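PDB 2JAF: halorhodopsin from Halobacterium salinarum, which pumps chloride ions into the cell across the membrane, driven by light absorbed by its retinal chromophore. Local coordinates for residues 94-99 against 220-225; 87-92 against 151-156; 31-36 against 229-234. The protein carries 2 engineered substitutions. One frame throughout, in Å; residues are numbered along the deposited sequence.

Contact 1: 94-99 against 220-225. With BOG (octyl beta-D-glucopyranoside), chain F.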
loop_
_atom_site.group_PDB
_atom_site.type_symbol
_atom_site.label_atom_id
_atom_site.label_comp_id
_atom_site.label_asym_id
_atom_site.label_seq_id
_atom_site.Cartn_x
_atom_site.Cartn_y
_atom_site.Cartn_z
ATOM N N GLY A 94 -12.888 -20.402 -24.300
ATOM C CA GLY A 94 -11.519 -20.782 -24.596
ATOM C C GLY A 94 -10.864 -21.530 -23.452
ATOM O O GLY A 94 -9.988 -22.361 -23.670
ATOM N N HIS A 95 -11.289 -21.231 -22.226
ATOM C CA HIS A 95 -10.751 -21.887 -21.039
ATOM C C HIS A 95 -11.278 -23.316 -20.997
ATOM O O HIS A 95 -12.381 -23.588 -21.476
ATOM C CB HIS A 95 -11.182 -21.124 -19.778
ATOM C CG HIS A 95 -10.564 -21.636 -18.512
ATOM N ND1 HIS A 95 -10.956 -22.815 -17.913
ATOM C CD2 HIS A 95 -9.588 -21.121 -17.726
ATOM C CE1 HIS A 95 -10.248 -23.003 -16.814
ATOM N NE2 HIS A 95 -9.410 -21.989 -16.676
ATOM N N ALA A 96 -10.490 -24.227 -20.434
ATOM C CA ALA A 96 -10.892 -25.627 -20.346
ATOM C C ALA A 96 -12.236 -25.792 -19.646
ATOM O O ALA A 96 -12.977 -26.734 -19.927
ATOM C CB ALA A 96 -9.820 -26.436 -19.614
ATOM N N LEU A 97 -12.550 -24.873 -18.737
ATOM C CA LEU A 97 -13.805 -24.929 -17.996
ATOM C C LEU A 97 -14.689 -23.725 -18.312
ATOM O O LEU A 97 -15.429 -23.247 -17.455
ATOM C CB LEU A 97 -13.514 -24.975 -16.493
ATOM C CG LEU A 97 -12.561 -26.103 -16.073
ATOM C CD1 LEU A 97 -12.162 -25.951 -14.615
ATOM C CD2 LEU A 97 -13.234 -27.438 -16.319
ATOM N N ALA A 98 -14.600 -23.231 -19.542
ATOM C CA ALA A 98 -15.393 -22.079 -19.956
ATOM C C ALA A 98 -16.869 -22.315 -19.667
ATOM O O ALA A 98 -17.385 -23.393 -19.933
ATOM C CB ALA A 98 -15.193 -21.824 -21.442
ATOM N N GLY A 99 -17.537 -21.305 -19.119
ATOM C CA GLY A 99 -18.954 -21.431 -18.827
ATOM C C GLY A 99 -19.243 -22.098 -17.501
ATOM O O GLY A 99 -20.400 -22.357 -17.167
ATOM N N GLY A 220 -5.570 -21.524 -14.426
ATOM C CA GLY A 220 -4.707 -21.367 -15.585
ATOM C C GLY A 220 -5.125 -22.289 -16.720
ATOM O O GLY A 220 -6.222 -22.150 -17.262
ATOM N N LEU A 221 -4.260 -23.237 -17.075
ATOM C CA LEU A 221 -4.549 -24.176 -18.152
ATOM C C LEU A 221 -5.510 -25.277 -17.716
ATOM O O LEU A 221 -6.079 -25.984 -18.551
ATOM C CB LEU A 221 -3.250 -24.815 -18.653
ATOM C CG LEU A 221 -2.192 -23.891 -19.270
ATOM C CD1 LEU A 221 -0.915 -24.680 -19.525
ATOM C CD2 LEU A 221 -2.718 -23.282 -20.567
ATOM N N ALA A 222 -5.676 -25.424 -16.406
ATOM C CA ALA A 222 -6.547 -26.449 -15.843
ATOM C C ALA A 222 -6.114 -27.865 -16.244
ATOM O O ALA A 222 -6.943 -28.712 -16.585
ATOM C CB ALA A 222 -8.008 -26.194 -16.254
ATOM N N LEU A 223 -4.806 -28.118 -16.222
ATOM C CA LEU A 223 -4.301 -29.454 -16.529
ATOM C C LEU A 223 -4.687 -30.290 -15.307
ATOM O O LEU A 223 -4.930 -31.497 -15.399
ATOM C CB LEU A 223 -2.780 -29.430 -16.714
ATOM C CG LEU A 223 -2.263 -28.451 -17.773
ATOM C CD1 LEU A 223 -0.774 -28.692 -18.003
ATOM C CD2 LEU A 223 -3.027 -28.622 -19.069
ATOM N N VAL A 224 -4.733 -29.619 -14.158
ATOM C CA VAL A 224 -5.160 -30.223 -12.899
ATOM C C VAL A 224 -6.430 -29.439 -12.572
ATOM O O VAL A 224 -6.371 -28.239 -12.315
ATOM C CB VAL A 224 -4.136 -30.007 -11.759
ATOM C CG1 VAL A 224 -4.797 -30.276 -10.420
ATOM C CG2 VAL A 224 -2.951 -30.949 -11.930
ATOM N N GLN A 225 -7.576 -30.106 -12.595
ATOM C CA GLN A 225 -8.838 -29.428 -12.334
ATOM C C GLN A 225 -9.320 -29.471 -10.890
ATOM O O GLN A 225 -10.382 -28.935 -10.578
ATOM C CB GLN A 225 -9.915 -29.990 -13.261
ATOM C CG GLN A 225 -9.741 -29.526 -14.699
ATOM C CD GLN A 225 -10.751 -30.129 -15.644
ATOM O OE1 GLN A 225 -11.832 -30.546 -15.232
ATOM N NE2 GLN A 225 -10.411 -30.165 -16.930
HETATM C C1 BOG F . -5.176 -21.713 -22.602
HETATM O O1 BOG F . -4.792 -20.353 -22.826
HETATM C C2 BOG F . -6.268 -21.790 -21.483
HETATM O O2 BOG F . -5.768 -21.213 -20.273
HETATM C C3 BOG F . -6.676 -23.282 -21.267
HETATM O O3 BOG F . -7.668 -23.384 -20.249
HETATM C C4 BOG F . -7.216 -23.847 -22.604
HETATM O O4 BOG F . -7.610 -25.215 -22.454
HETATM C C5 BOG F . -6.117 -23.730 -23.713
HETATM O O5 BOG F . -5.710 -22.326 -23.851
HETATM C C6 BOG F . -6.640 -24.264 -25.059
HETATM O O6 BOG F . -7.547 -23.351 -25.687
HETATM C "C1'" BOG F . -3.790 -20.227 -23.835
HETATM C "C2'" BOG F . -3.056 -18.923 -23.661
HETATM C "C3'" BOG F . -1.701 -19.208 -23.071
HETATM C "C4'" BOG F . -0.882 -17.951 -22.864
HETATM C "C5'" BOG F . 0.476 -18.288 -22.263
HETATM C "C6'" BOG F . 1.151 -17.038 -21.725
HETATM C "C7'" BOG F . 2.494 -17.337 -21.123
HETATM C "C8'" BOG F . 3.123 -16.065 -20.603
#
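A96 and A222 bring two irregular loops together with their CA atoms 6.3 Å apart, at a type I beta turn that runs from H95 to A98 and is closed by a bond from A98 N to H95 O. The two alanine methyls meet directly, CB to CB at 3.8 Å. With CG anti to the backbone N (chi1 -174°), the H95 ring comes nearer the other loop than its CB direction suggests. Its ND1 accepts the N-H of L97 at 2.7 Å, nearly straight (168°) and with the donor close to the ring plane, which fixes the rotation of the imidazole. NE2 makes a weak hydrogen bond to V218 O, and H95 CE1 touches A222 CB at 3.9 Å. In the seven-helix fold of the microbial rhodopsins, this joins the loop between the two short strands to the link between helices 193-216 and 227-255. An alanine in place of H95 would probably leave L97 N and V218 O without this partner and open a gap next to A222. Farther along, the side chains of L97 and Q225 cross obliquely, L97 CD2 lying 3.6 Å from Q225 OE1. An octyl glucoside head group bridges the loops: its O3 accepts a hydrogen bond from A96 N at 3.0 Å and sits above one face of the H95 ring, while its O2 donates to G220 O at 3.2 Å.

Contact 2: 87-92 against 151-156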
loop_
_atom_site.group_PDB
_atom_site.type_symbol
_atom_site.label_atom_id
_atom_site.label_comp_id
_atom_site.label_asym_id
_atom_site.label_seq_id
_atom_site.Cartn_x
_atom_site.Cartn_y
_atom_site.Cartn_z
ATOM N N GLY A 87 -13.942 -16.817 -3.623
ATOM C CA GLY A 87 -15.108 -16.508 -4.432
ATOM C C GLY A 87 -15.235 -17.408 -5.644
ATOM O O GLY A 87 -14.312 -18.144 -5.980
ATOM N N MET A 88 -16.390 -17.356 -6.298
ATOM C CA MET A 88 -16.621 -18.168 -7.484
ATOM C C MET A 88 -16.467 -17.265 -8.698
ATOM O O MET A 88 -17.065 -16.189 -8.760
ATOM C CB MET A 88 -18.025 -18.781 -7.451
ATOM C CG MET A 88 -18.248 -19.785 -6.327
ATOM S SD MET A 88 -17.084 -21.170 -6.332
ATOM C CE MET A 88 -17.400 -21.901 -7.918
ATOM N N ILE A 89 -15.647 -17.696 -9.649
ATOM C CA ILE A 89 -15.396 -16.916 -10.858
ATOM C C ILE A 89 -15.779 -17.727 -12.089
ATOM O O ILE A 89 -15.446 -18.903 -12.189
ATOM C CB ILE A 89 -13.895 -16.539 -10.985
ATOM C CG1 ILE A 89 -13.373 -15.924 -9.676
ATOM C CG2 ILE A 89 -13.713 -15.559 -12.135
ATOM C CD1 ILE A 89 -14.018 -14.615 -9.296
ATOM N N GLU A 90 -16.483 -17.100 -13.026
ATOM C CA GLU A 90 -16.885 -17.794 -14.237
ATOM C C GLU A 90 -15.775 -17.721 -15.276
ATOM O O GLU A 90 -15.350 -16.635 -15.654
ATOM C CB GLU A 90 -18.157 -17.174 -14.809
ATOM C CG GLU A 90 -18.706 -17.933 -16.001
ATOM C CD GLU A 90 -20.041 -17.387 -16.463
ATOM O OE1 GLU A 90 -20.979 -17.341 -15.641
ATOM O OE2 GLU A 90 -20.146 -17.004 -17.647
ATOM N N MET A 91 -15.312 -18.875 -15.745
ATOM C CA MET A 91 -14.244 -18.900 -16.741
ATOM C C MET A 91 -14.771 -18.519 -18.119
ATOM O O MET A 91 -15.862 -18.932 -18.518
ATOM C CB MET A 91 -13.587 -20.284 -16.775
ATOM C CG MET A 91 -12.888 -20.651 -15.474
ATOM S SD MET A 91 -11.536 -19.503 -15.056
ATOM C CE MET A 91 -12.377 -18.296 -14.029
ATOM N N PRO A 92 -13.998 -17.717 -18.868
ATOM C CA PRO A 92 -14.337 -17.236 -20.214
ATOM C C PRO A 92 -14.150 -18.261 -21.322
ATOM O O PRO A 92 -13.481 -19.274 -21.135
ATOM C CB PRO A 92 -13.398 -16.049 -20.392
ATOM C CG PRO A 92 -12.161 -16.533 -19.701
ATOM C CD PRO A 92 -12.717 -17.141 -18.418
ATOM N N ALA A 151 -5.263 -11.182 -12.977
ATOM C CA ALA A 151 -5.362 -12.322 -13.884
ATOM C C ALA A 151 -6.470 -13.267 -13.419
ATOM O O ALA A 151 -7.260 -13.759 -14.228
ATOM C CB ALA A 151 -4.022 -13.060 -13.943
ATOM N N ALA A 152 -6.525 -13.519 -12.111
ATOM C CA ALA A 152 -7.534 -14.411 -11.547
ATOM C C ALA A 152 -8.950 -13.832 -11.591
ATOM O O ALA A 152 -9.918 -14.558 -11.809
ATOM C CB ALA A 152 -7.166 -14.761 -10.105
ATOM N N MET A 153 -9.073 -12.525 -11.389
ATOM C CA MET A 153 -10.387 -11.875 -11.368
ATOM C C MET A 153 -10.978 -11.511 -12.729
ATOM O O MET A 153 -12.175 -11.237 -12.831
ATOM C CB MET A 153 -10.329 -10.610 -10.509
ATOM C CG MET A 153 -9.991 -10.861 -9.048
ATOM S SD MET A 153 -11.207 -11.886 -8.191
ATOM C CE MET A 153 -10.435 -13.539 -8.343
ATOM N N THR A 154 -10.148 -11.497 -13.772
ATOM C CA THR A 154 -10.614 -11.136 -15.109
ATOM C C THR A 154 -11.493 -12.227 -15.723
ATOM O O THR A 154 -11.100 -13.387 -15.787
ATOM C CB THR A 154 -9.410 -10.839 -16.016
ATOM O OG1 THR A 154 -8.748 -9.665 -15.527
ATOM C CG2 THR A 154 -9.854 -10.614 -17.468
ATOM N N THR A 155 -12.684 -11.847 -16.181
ATOM C CA THR A 155 -13.616 -12.820 -16.743
ATOM C C THR A 155 -14.105 -12.547 -18.159
ATOM O O THR A 155 -14.738 -13.416 -18.768
ATOM C CB THR A 155 -14.874 -12.931 -15.868
ATOM O OG1 THR A 155 -15.521 -11.651 -15.813
ATOM C CG2 THR A 155 -14.514 -13.374 -14.458
ATOM N N SER A 156 -13.816 -11.365 -18.696
ATOM C CA SER A 156 -14.319 -11.030 -20.028
ATOM C C SER A 156 -13.706 -11.820 -21.175
ATOM O O SER A 156 -14.412 -12.205 -22.112
ATOM C CB SER A 156 -14.181 -9.522 -20.294
ATOM O OG SER A 156 -12.822 -9.125 -20.384
HETATM O O HOH W 1 -16.381 -15.376 -17.868
#
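I89 carries much of the apolar packing, its two branches reaching different residues of segment 151-156. I89 CD1, ending the longer branch, lies 3.9 Å from M153 CE. M153 leaves its backbone pointing away from the strand, but its chain bends at chi2 and chi3, bringing the thioether methyl back, and the two side chains cross at about a right angle. I89 CG2 presses on T155 CG2 at 3.3 Å, a close approach for two methyl carbons. T155 offers a methyl here because its OG1 is set between the backbone N and the carbonyl carbon (chi1 61°), with CG2 anti to that carbon. T155 CG2 also comes within 3.6 Å of E90 O, and P92 CB packs on T155 O at 3.4 Å.

No direct hydrogen bond links the segments. Instead one water donates to both E90 O and T155 O, 2.7 Å from each. At and just beyond the end of helix 131-153, R161 NH1 bonds to A152 O and T154 O, and S156 OG to S82 O of the second subunit.

Strand 87-90 pairs antiparallel with strand 101-104 in the small sheet between helices 58-82 and 106-127, and the contact sets this sheet on the connection from helix 131-153 to helix 158-180.

E90 O and T155 O are both acceptors and cannot bond one another. The water's two hydrogens therefore supply the polar tie between the strand and the chain just beyond helix 131-153, while the methyls of I89, M153 and T155 add apolar packing that needs no polar partner.

Contact 3: 31-36 against 229-234. Engineered in segment 229-234: A229 (natural residue Val).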
loop_
_atom_site.group_PDB
_atom_site.type_symbol
_atom_site.label_atom_id
_atom_site.label_comp_id
_atom_site.label_asym_id
_atom_site.label_seq_id
_atom_site.Cartn_x
_atom_site.Cartn_y
_atom_site.Cartn_z
ATOM N N SER A 31 -8.151 -29.478 4.609
ATOM C CA SER A 31 -6.888 -29.806 5.264
ATOM C C SER A 31 -5.716 -28.939 4.798
ATOM O O SER A 31 -4.848 -28.593 5.597
ATOM C CB SER A 31 -6.557 -31.295 5.072
ATOM O OG SER A 31 -6.561 -31.667 3.702
ATOM N N SER A 32 -5.697 -28.582 3.518
ATOM C CA SER A 32 -4.619 -27.759 2.973
ATOM C C SER A 32 -4.573 -26.384 3.639
ATOM O O SER A 32 -3.545 -25.704 3.609
ATOM C CB SER A 32 -4.789 -27.587 1.459
ATOM O OG SER A 32 -5.876 -26.729 1.158
ATOM N N LEU A 33 -5.686 -25.973 4.238
ATOM C CA LEU A 33 -5.749 -24.678 4.901
ATOM C C LEU A 33 -5.468 -24.791 6.402
ATOM O O LEU A 33 -4.653 -24.045 6.946
ATOM C CB LEU A 33 -7.124 -24.042 4.674
ATOM C CG LEU A 33 -7.570 -23.964 3.211
ATOM C CD1 LEU A 33 -8.974 -23.373 3.136
ATOM C CD2 LEU A 33 -6.581 -23.120 2.411
ATOM N N TRP A 34 -6.136 -25.724 7.074
ATOM C CA TRP A 34 -5.925 -25.897 8.510
ATOM C C TRP A 34 -4.494 -26.284 8.835
ATOM O O TRP A 34 -3.952 -25.870 9.858
ATOM C CB TRP A 34 -6.870 -26.959 9.079
ATOM C CG TRP A 34 -8.259 -26.456 9.304
ATOM C CD1 TRP A 34 -9.396 -26.873 8.670
ATOM C CD2 TRP A 34 -8.662 -25.428 10.217
ATOM N NE1 TRP A 34 -10.484 -26.164 9.132
ATOM C CE2 TRP A 34 -10.061 -25.271 10.082
ATOM C CE3 TRP A 34 -7.978 -24.622 11.138
ATOM C CZ2 TRP A 34 -10.790 -24.340 10.833
ATOM C CZ3 TRP A 34 -8.703 -23.694 11.885
ATOM C CH2 TRP A 34 -10.097 -23.563 11.725
ATOM N N VAL A 35 -3.881 -27.074 7.961
ATOM C CA VAL A 35 -2.511 -27.511 8.185
ATOM C C VAL A 35 -1.581 -26.311 8.348
ATOM O O VAL A 35 -0.704 -26.319 9.210
ATOM C CB VAL A 35 -2.000 -28.410 7.027
ATOM C CG1 VAL A 35 -1.998 -27.639 5.717
ATOM C CG2 VAL A 35 -0.598 -28.910 7.338
ATOM N N ASN A 36 -1.767 -25.267 7.541
ATOM C CA ASN A 36 -0.881 -24.119 7.669
ATOM C C ASN A 36 -1.245 -23.136 8.766
ATOM O O ASN A 36 -0.417 -22.327 9.172
ATOM C CB ASN A 36 -0.693 -23.412 6.323
ATOM C CG ASN A 36 0.364 -24.097 5.474
ATOM O OD1 ASN A 36 1.111 -24.947 5.973
ATOM N ND2 ASN A 36 0.446 -23.735 4.202
ATOM N N ALA A 229 -6.330 -29.939 -4.914
ATOM C CA ALA A 229 -4.944 -30.226 -5.267
ATOM C C ALA A 229 -4.145 -28.939 -5.473
ATOM O O ALA A 229 -3.010 -28.823 -5.006
ATOM C CB ALA A 229 -4.892 -31.085 -6.526
ATOM N N THR A 230 -4.735 -27.981 -6.178
ATOM C CA THR A 230 -4.068 -26.705 -6.426
ATOM C C THR A 230 -3.789 -26.022 -5.086
ATOM O O THR A 230 -2.720 -25.451 -4.871
ATOM C CB THR A 230 -4.952 -25.776 -7.295
ATOM O OG1 THR A 230 -5.228 -26.413 -8.549
ATOM C CG2 THR A 230 -4.244 -24.455 -7.558
ATOM N N SER A 231 -4.757 -26.091 -4.180
ATOM C CA SER A 231 -4.590 -25.481 -2.866
ATOM C C SER A 231 -3.419 -26.110 -2.108
ATOM O O SER A 231 -2.595 -25.401 -1.527
ATOM C CB SER A 231 -5.882 -25.617 -2.054
ATOM O OG SER A 231 -5.797 -24.869 -0.850
ATOM N N TRP A 232 -3.328 -27.438 -2.119
ATOM C CA TRP A 232 -2.232 -28.106 -1.422
ATOM C C TRP A 232 -0.866 -27.725 -1.994
ATOM O O TRP A 232 0.111 -27.609 -1.251
ATOM C CB TRP A 232 -2.393 -29.637 -1.463
ATOM C CG TRP A 232 -3.025 -30.209 -0.203
ATOM C CD1 TRP A 232 -4.297 -30.691 -0.068
ATOM C CD2 TRP A 232 -2.426 -30.293 1.102
ATOM N NE1 TRP A 232 -4.528 -31.065 1.236
ATOM C CE2 TRP A 232 -3.397 -30.831 1.974
ATOM C CE3 TRP A 232 -1.162 -29.963 1.619
ATOM C CZ2 TRP A 232 -3.149 -31.046 3.341
ATOM C CZ3 TRP A 232 -0.913 -30.176 2.981
ATOM C CH2 TRP A 232 -1.906 -30.713 3.824
ATOM N N ALA A 233 -0.792 -27.523 -3.308
ATOM C CA ALA A 233 0.479 -27.163 -3.927
ATOM C C ALA A 233 0.967 -25.831 -3.357
ATOM O O ALA A 233 2.126 -25.706 -2.954
ATOM C CB ALA A 233 0.324 -27.076 -5.454
ATOM N N TYR A 234 0.079 -24.840 -3.323
ATOM C CA TYR A 234 0.423 -23.524 -2.783
ATOM C C TYR A 234 0.795 -23.638 -1.297
ATOM O O TYR A 234 1.743 -22.999 -0.830
ATOM C CB TYR A 234 -0.763 -22.558 -2.916
ATOM C CG TYR A 234 -1.069 -22.056 -4.318
ATOM C CD1 TYR A 234 -0.090 -21.436 -5.092
ATOM C CD2 TYR A 234 -2.369 -22.119 -4.832
ATOM C CE1 TYR A 234 -0.395 -20.882 -6.338
ATOM C CE2 TYR A 234 -2.683 -21.567 -6.076
ATOM C CZ TYR A 234 -1.698 -20.950 -6.820
ATOM O OH TYR A 234 -2.009 -20.374 -8.035
#
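W232 lies against S32, laid there by a chi1 of -98° that turns CG toward helix 31-36. From CB outward, CG and CD1 come first, both under S32 CB, which sits 3.3 Å above the centroid of the five-membered ring of W232 and only 3° off its normal, a CH-pi contact over the face. W232 NE1 lies 3.3 Å from S31 OG, which is at the edge of the indole and in its plane; the S31 hydroxyl is hydrogen-bonded to A27 O within its own helix. W232 CE2 meets S32 CA at 3.5 Å. At the far end of the six-membered ring W232 CH2 touches V35 CG1 at 3.6 Å, the two side chains running obliquely to each other. Next to the indole, S231 OG donates to S32 OG at 2.7 Å, and S32 OG is also bonded to L29 O. S231 OG has further bonds to Q105 NE2 and R108 NH2, so several polar groups grip this hydroxyl. The axes of 31-36 and 229-234 approach to 9.0 Å at 22°, consistent with the small serine side chains at the interface. Such near-parallel packing of the first and last transmembrane helices closes the seven-helix bundle of the bacteriorhodopsin-like proteins.

In the fold
From the N terminus, the chain opens with helix 27-50, and contact 3 closes the widest loop by bringing 229-234 of the last transmembrane helix back beside it. Contacts 1 and 2 both nest inside that loop. They cross each other: the chain passes 87-92 and then 94-99, returns at 151-156 to complete contact 2, and reaches 220-225 to complete contact 1. Their first segments are also joined directly, by a probable hydrogen bond from G99 N to M91 O at 3.0 Å. Contacts 1 and 2 thus anchor the loop with the two-stranded sheet at two helix connections, while V224 packs on the engineered A229, linking contact 1 to contact 3.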